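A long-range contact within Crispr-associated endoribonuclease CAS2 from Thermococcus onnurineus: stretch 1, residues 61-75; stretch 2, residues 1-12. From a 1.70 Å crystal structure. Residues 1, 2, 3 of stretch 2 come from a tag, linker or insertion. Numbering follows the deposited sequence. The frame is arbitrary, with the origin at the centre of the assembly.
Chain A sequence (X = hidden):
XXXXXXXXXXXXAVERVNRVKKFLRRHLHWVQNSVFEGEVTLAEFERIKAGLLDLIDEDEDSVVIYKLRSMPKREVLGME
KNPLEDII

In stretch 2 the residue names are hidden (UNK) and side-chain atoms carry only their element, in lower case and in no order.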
# COMPACT_ATOMS: atom_id res chain seq x y z
N ASP A 61 -3.02 -16.01 2.40
CA ASP A 61 -2.41 -14.78 1.94
C ASP A 61 -3.47 -13.76 1.53
O ASP A 61 -4.63 -14.09 1.27
CB ASP A 61 -1.48 -15.07 0.76
CG ASP A 61 -0.46 -16.15 1.08
OD1 ASP A 61 -0.04 -16.24 2.26
OD2 ASP A 61 -0.08 -16.91 0.16
N SER A 62 -3.06 -12.49 1.50
CA SER A 62 -3.96 -11.44 1.04
C SER A 62 -3.22 -10.46 0.15
O SER A 62 -2.16 -9.96 0.51
CB SER A 62 -4.60 -10.71 2.23
OG SER A 62 -3.68 -9.85 2.87
N VAL A 63 -3.80 -10.20 -1.02
CA VAL A 63 -3.31 -9.19 -1.95
C VAL A 63 -4.43 -8.20 -2.17
O VAL A 63 -5.57 -8.60 -2.43
CB VAL A 63 -2.86 -9.81 -3.29
CG1 VAL A 63 -2.26 -8.73 -4.18
CG2 VAL A 63 -1.88 -10.97 -3.09
N VAL A 64 -4.14 -6.91 -2.02
CA VAL A 64 -5.10 -5.85 -2.30
C VAL A 64 -4.59 -5.07 -3.51
O VAL A 64 -3.45 -4.58 -3.50
CB VAL A 64 -5.31 -4.92 -1.10
CG1 VAL A 64 -6.24 -3.76 -1.47
CG2 VAL A 64 -5.89 -5.70 0.07
N ILE A 65 -5.42 -4.98 -4.54
CA ILE A 65 -5.08 -4.26 -5.76
C ILE A 65 -5.98 -3.03 -5.83
O ILE A 65 -7.17 -3.12 -6.18
CB ILE A 65 -5.25 -5.14 -7.01
CG1 ILE A 65 -4.43 -6.42 -6.84
CG2 ILE A 65 -4.84 -4.36 -8.26
CD1 ILE A 65 -4.64 -7.42 -7.97
N TYR A 66 -5.42 -1.86 -5.51
CA TYR A 66 -6.14 -0.60 -5.71
C TYR A 66 -6.13 -0.25 -7.19
O TYR A 66 -5.07 -0.29 -7.82
CB TYR A 66 -5.48 0.51 -4.90
CG TYR A 66 -5.54 0.29 -3.40
CD1 TYR A 66 -6.69 0.61 -2.69
CD2 TYR A 66 -4.45 -0.24 -2.71
CE1 TYR A 66 -6.75 0.40 -1.32
CE2 TYR A 66 -4.51 -0.46 -1.35
CZ TYR A 66 -5.66 -0.13 -0.66
OH TYR A 66 -5.73 -0.34 0.70
N LYS A 67 -7.30 0.10 -7.74
CA LYS A 67 -7.44 0.37 -9.17
C LYS A 67 -7.78 1.84 -9.34
O LYS A 67 -8.85 2.29 -8.90
CB LYS A 67 -8.52 -0.52 -9.80
CG LYS A 67 -8.32 -1.99 -9.53
CD LYS A 67 -9.55 -2.80 -9.90
CE LYS A 67 -9.12 -4.20 -10.29
NZ LYS A 67 -10.22 -5.24 -10.35
N LEU A 68 -6.86 2.59 -9.96
CA LEU A 68 -6.92 4.04 -10.02
C LEU A 68 -6.93 4.51 -11.47
O LEU A 68 -6.56 3.77 -12.38
CB LEU A 68 -5.75 4.68 -9.27
CG LEU A 68 -5.51 4.11 -7.87
CD1 LEU A 68 -4.21 4.61 -7.29
CD2 LEU A 68 -6.68 4.46 -6.96
N ARG A 69 -7.36 5.75 -11.68
CA ARG A 69 -7.54 6.27 -13.03
C ARG A 69 -6.22 6.72 -13.65
O ARG A 69 -6.07 6.70 -14.88
CB ARG A 69 -8.53 7.44 -13.00
CG ARG A 69 -9.91 6.98 -12.59
CD ARG A 69 -10.80 8.16 -12.17
NE ARG A 69 -12.11 7.68 -11.77
CZ ARG A 69 -13.01 7.26 -12.65
NH1 ARG A 69 -12.72 7.26 -13.94
NH2 ARG A 69 -14.20 6.81 -12.26
N SER A 70 -5.27 7.10 -12.81
CA SER A 70 -3.97 7.60 -13.22
C SER A 70 -3.05 7.50 -12.01
O SER A 70 -3.49 7.18 -10.90
CB SER A 70 -4.05 9.04 -13.72
OG SER A 70 -4.51 9.89 -12.68
N MET A 71 -1.78 7.82 -12.22
CA MET A 71 -0.82 7.77 -11.14
C MET A 71 -1.25 8.72 -10.02
O MET A 71 -1.52 9.90 -10.28
CB MET A 71 0.57 8.14 -11.64
CG MET A 71 1.65 8.04 -10.58
SD MET A 71 3.25 8.55 -11.23
CE MET A 71 4.01 7.02 -11.74
N PRO A 72 -1.39 8.23 -8.79
CA PRO A 72 -1.87 9.07 -7.70
C PRO A 72 -0.78 9.98 -7.16
O PRO A 72 0.42 9.67 -7.20
CB PRO A 72 -2.30 8.05 -6.64
CG PRO A 72 -1.41 6.86 -6.89
CD PRO A 72 -1.22 6.82 -8.39
N LYS A 73 -1.21 11.12 -6.64
CA LYS A 73 -0.28 11.96 -5.91
C LYS A 73 0.09 11.27 -4.60
O LYS A 73 -0.68 10.49 -4.04
CB LYS A 73 -0.88 13.34 -5.64
CG LYS A 73 0.07 14.22 -4.87
CD LYS A 73 -0.37 15.65 -4.84
CE LYS A 73 -1.78 15.67 -4.37
NZ LYS A 73 -1.83 15.91 -2.91
N ARG A 74 1.31 11.51 -4.13
CA ARG A 74 1.73 10.92 -2.87
C ARG A 74 2.76 11.82 -2.21
O ARG A 74 3.46 12.59 -2.87
CB ARG A 74 2.29 9.51 -3.06
CG ARG A 74 3.77 9.41 -3.45
CD ARG A 74 4.01 9.73 -4.93
NE ARG A 74 3.06 9.09 -5.84
CZ ARG A 74 3.15 7.83 -6.25
NH1 ARG A 74 4.14 7.05 -5.82
NH2 ARG A 74 2.22 7.34 -7.06
N GLU A 75 2.84 11.70 -0.88
CA GLU A 75 3.88 12.34 -0.08
C GLU A 75 4.69 11.26 0.60
O GLU A 75 4.13 10.29 1.12
CB GLU A 75 3.28 13.28 0.97
CG GLU A 75 4.31 13.78 1.97
CD GLU A 75 3.91 15.07 2.66
OE1 GLU A 75 2.72 15.45 2.60
OE2 GLU A 75 4.81 15.70 3.25
N UNK A 1 -1.73 6.10 -17.55
CA UNK A 1 -2.45 4.87 -17.23
C UNK A 1 -3.21 4.37 -18.46
O UNK A 1 -4.40 4.64 -18.59
c UNK A 1 -3.40 5.10 -16.08
N UNK A 2 -2.51 3.63 -19.33
CA UNK A 2 -3.07 3.23 -20.62
C UNK A 2 -4.50 2.71 -20.48
O UNK A 2 -5.41 3.18 -21.17
c UNK A 2 -2.17 2.18 -21.28
c UNK A 2 -4.49 0.27 -24.18
s UNK A 2 -3.64 1.76 -23.64
c UNK A 2 -2.89 1.15 -22.13
N UNK A 3 -4.74 1.76 -19.58
CA UNK A 3 -6.10 1.52 -19.13
C UNK A 3 -6.33 1.95 -17.69
O UNK A 3 -7.24 2.74 -17.43
c UNK A 3 -6.49 0.05 -19.30
o UNK A 3 -6.47 -1.41 -21.15
c UNK A 3 -6.81 -0.29 -20.73
o UNK A 3 -7.41 0.57 -21.43
N UNK A 4 -5.52 1.48 -16.75
CA UNK A 4 -5.63 1.98 -15.38
C UNK A 4 -4.26 1.99 -14.72
O UNK A 4 -3.25 1.60 -15.31
c UNK A 4 -6.54 -0.32 -14.53
s UNK A 4 -8.07 -1.05 -13.87
c UNK A 4 -6.66 1.18 -14.57
c UNK A 4 -7.58 -2.77 -13.72
N UNK A 5 -4.22 2.50 -13.49
CA UNK A 5 -3.02 2.54 -12.68
C UNK A 5 -3.29 1.76 -11.40
O UNK A 5 -4.34 1.93 -10.79
c UNK A 5 -0.90 3.95 -10.53
c UNK A 5 -2.64 3.99 -12.35
c UNK A 5 0.40 4.09 -10.08
o UNK A 5 2.68 4.59 -10.51
c UNK A 5 1.09 4.69 -12.30
c UNK A 5 1.39 4.46 -10.97
c UNK A 5 -0.21 4.54 -12.74
c UNK A 5 -1.23 4.16 -11.87
N UNK A 6 -2.37 0.88 -11.00
CA UNK A 6 -2.62 0.04 -9.84
C UNK A 6 -1.58 0.29 -8.75
O UNK A 6 -0.42 0.64 -9.02
c UNK A 6 -2.66 -1.47 -10.19
c UNK A 6 -3.87 -1.77 -11.07
c UNK A 6 -1.35 -1.90 -10.86
N UNK A 7 -2.01 0.14 -7.51
CA UNK A 7 -1.12 0.02 -6.36
C UNK A 7 -1.44 -1.32 -5.74
O UNK A 7 -2.60 -1.59 -5.40
c UNK A 7 -1.31 1.14 -5.32
c UNK A 7 -1.05 2.52 -5.93
c UNK A 7 -0.41 0.88 -4.10
N UNK A 8 -0.42 -2.18 -5.60
CA UNK A 8 -0.62 -3.53 -5.07
C UNK A 8 0.13 -3.66 -3.76
O UNK A 8 1.34 -3.39 -3.70
c UNK A 8 -0.97 -4.48 -7.37
c UNK A 8 -0.75 -5.67 -8.30
c UNK A 8 -0.34 -5.99 -5.44
c UNK A 8 -0.17 -4.61 -6.07
N UNK A 9 -0.57 -4.09 -2.72
CA UNK A 9 0.05 -4.40 -1.43
C UNK A 9 -0.27 -5.85 -1.11
O UNK A 9 -1.34 -6.35 -1.45
c UNK A 9 -0.11 -2.03 -0.62
c UNK A 9 -1.98 -3.61 -0.14
c UNK A 9 -0.47 -3.46 -0.31
N UNK A 10 0.67 -6.55 -0.47
CA UNK A 10 0.42 -7.96 -0.23
C UNK A 10 0.99 -8.39 1.12
O UNK A 10 1.99 -7.86 1.60
c UNK A 10 2.88 -7.79 -2.59
c UNK A 10 5.15 -8.42 -2.24
o UNK A 10 6.48 -8.26 -2.55
c UNK A 10 2.45 -8.70 -1.64
c UNK A 10 3.41 -9.48 -1.00
c UNK A 10 0.98 -8.87 -1.34
c UNK A 10 4.21 -7.63 -2.89
c UNK A 10 4.76 -9.34 -1.29
N UNK A 11 0.29 -9.34 1.71
CA UNK A 11 0.61 -9.93 3.01
C UNK A 11 0.61 -11.43 2.75
O UNK A 11 -0.46 -12.04 2.69
c UNK A 11 -0.46 -9.51 4.02
o UNK A 11 -0.53 -8.98 6.31
c UNK A 11 -0.04 -9.74 5.44
o UNK A 11 0.76 -10.67 5.68
N UNK A 12 1.79 -12.01 2.53
CA UNK A 12 1.92 -13.39 2.04
C UNK A 12 2.84 -14.15 2.99
O UNK A 12 3.81 -13.58 3.49
c UNK A 12 1.50 -12.74 -0.38
c UNK A 12 2.47 -13.44 0.60
c UNK A 12 2.72 -14.88 0.15
O HOH W 1 -0.98 8.23 -14.93

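Position 1 carries a single side-chain carbon, CB, directed toward stretch 1 and 3.3 Å from Arg-69 O, so it is alanine. Ala-1 is an expression-tag residue. A water accepts from Met-71 N at 2.9 Å from its oxygen and, weakly, from Ala-1 N at 3.5 Å.

Position 2 has an unbranched chain of two carbons, a sulfur and a terminal carbon; it points away and makes no contact with stretch 1. The pattern is that of methionine, and Met-2 is also from the tag.

Position 3 shows two carbons, the second bearing two oxygens, and likewise points away: aspartate. Asp-3 is the last tag residue.

Position 4 again has two carbons, sulfur and carbon in an unbranched line. Its CB lies 3.4 Å from Leu-68 O, and its terminal carbon meets Lys-67. This is methionine: Met-4 CE is 4.0 Å from Lys-67 CE.

Position 5 has one carbon leading to a six-carbon ring that bears one oxygen. The ring packs against the turn after the strand of stretch 1: Met-71 CA sits 3.6 Å from the centroid of the ring at position 5, 8° off the normal, a CH-pi contact over the face. This is tyrosine. Pro-72 CD approaches Tyr-5 CD1 at 3.6 Å. This residue loses 123 Å² to stretch 1, the largest share in either stretch.

Position 6 has three carbons, forked at CB, and one arm touches Ile-65; its CA makes a CA-H...O contact of 3.2 Å with Tyr-66 O. It is valine, with Val-6 CG1 3.9 Å from Ile-65 CG2.

Position 7 repeats the three-carbon fork but lies on the other face of the sheet, beside Leu-68 and Tyr-66. It is valine; Val-7 CG2 lies 4.0 Å from Leu-68 CD1.

Position 8 has four carbons, forked at CB with one arm two carbons long, and packs against Val-63 and Ile-65: isoleucine. Ile-8 CG2 reaches Val-63 CG1 at 3.6 Å, and Ile-8 CG1 lies 4.0 Å from Ile-65 CG2.

Position 9 is another three-carbon fork, touching Val-64 and Tyr-66, a valine. Val-9 CG2 packs 3.7 Å from Val-64 CB and 4.2 Å from Tyr-66 CE2.

Position 10 has one carbon and a six-carbon ring with one oxygen, and its CB lies 4.0 Å from Val-63 CG2; the residue is tyrosine. The end of the Tyr-10 side chain leads away.

Position 11 has two carbons, the second with two oxygens, and its CB lies 3.4 Å from Ser-62 OG: aspartate. The carboxylate end of Asp-11 leads away.

Position 12 has three carbons forked at CB, one arm meeting the Asp-61 carboxylate: valine. Val-12 CG1 is 3.5 Å from Asp-61 OD2.

The contact is an antiparallel strand pair, with directions 161° apart. Reciprocal backbone hydrogen bonds join Ser-62 with Asp-11, Val-64 with Val-9, Tyr-66 with Val-7 and Leu-68 with Tyr-5; the last couples Tyr-5 N to Leu-68 O at 2.9 Å and Leu-68 N to Tyr-5 O at 2.7 Å. Apolar packing reinforces this ladder on both faces, and the Tyr-5 ring extends the contact to Met-71 and Pro-72.

Stretch 2 1-12: AMDMYVVIVYDV
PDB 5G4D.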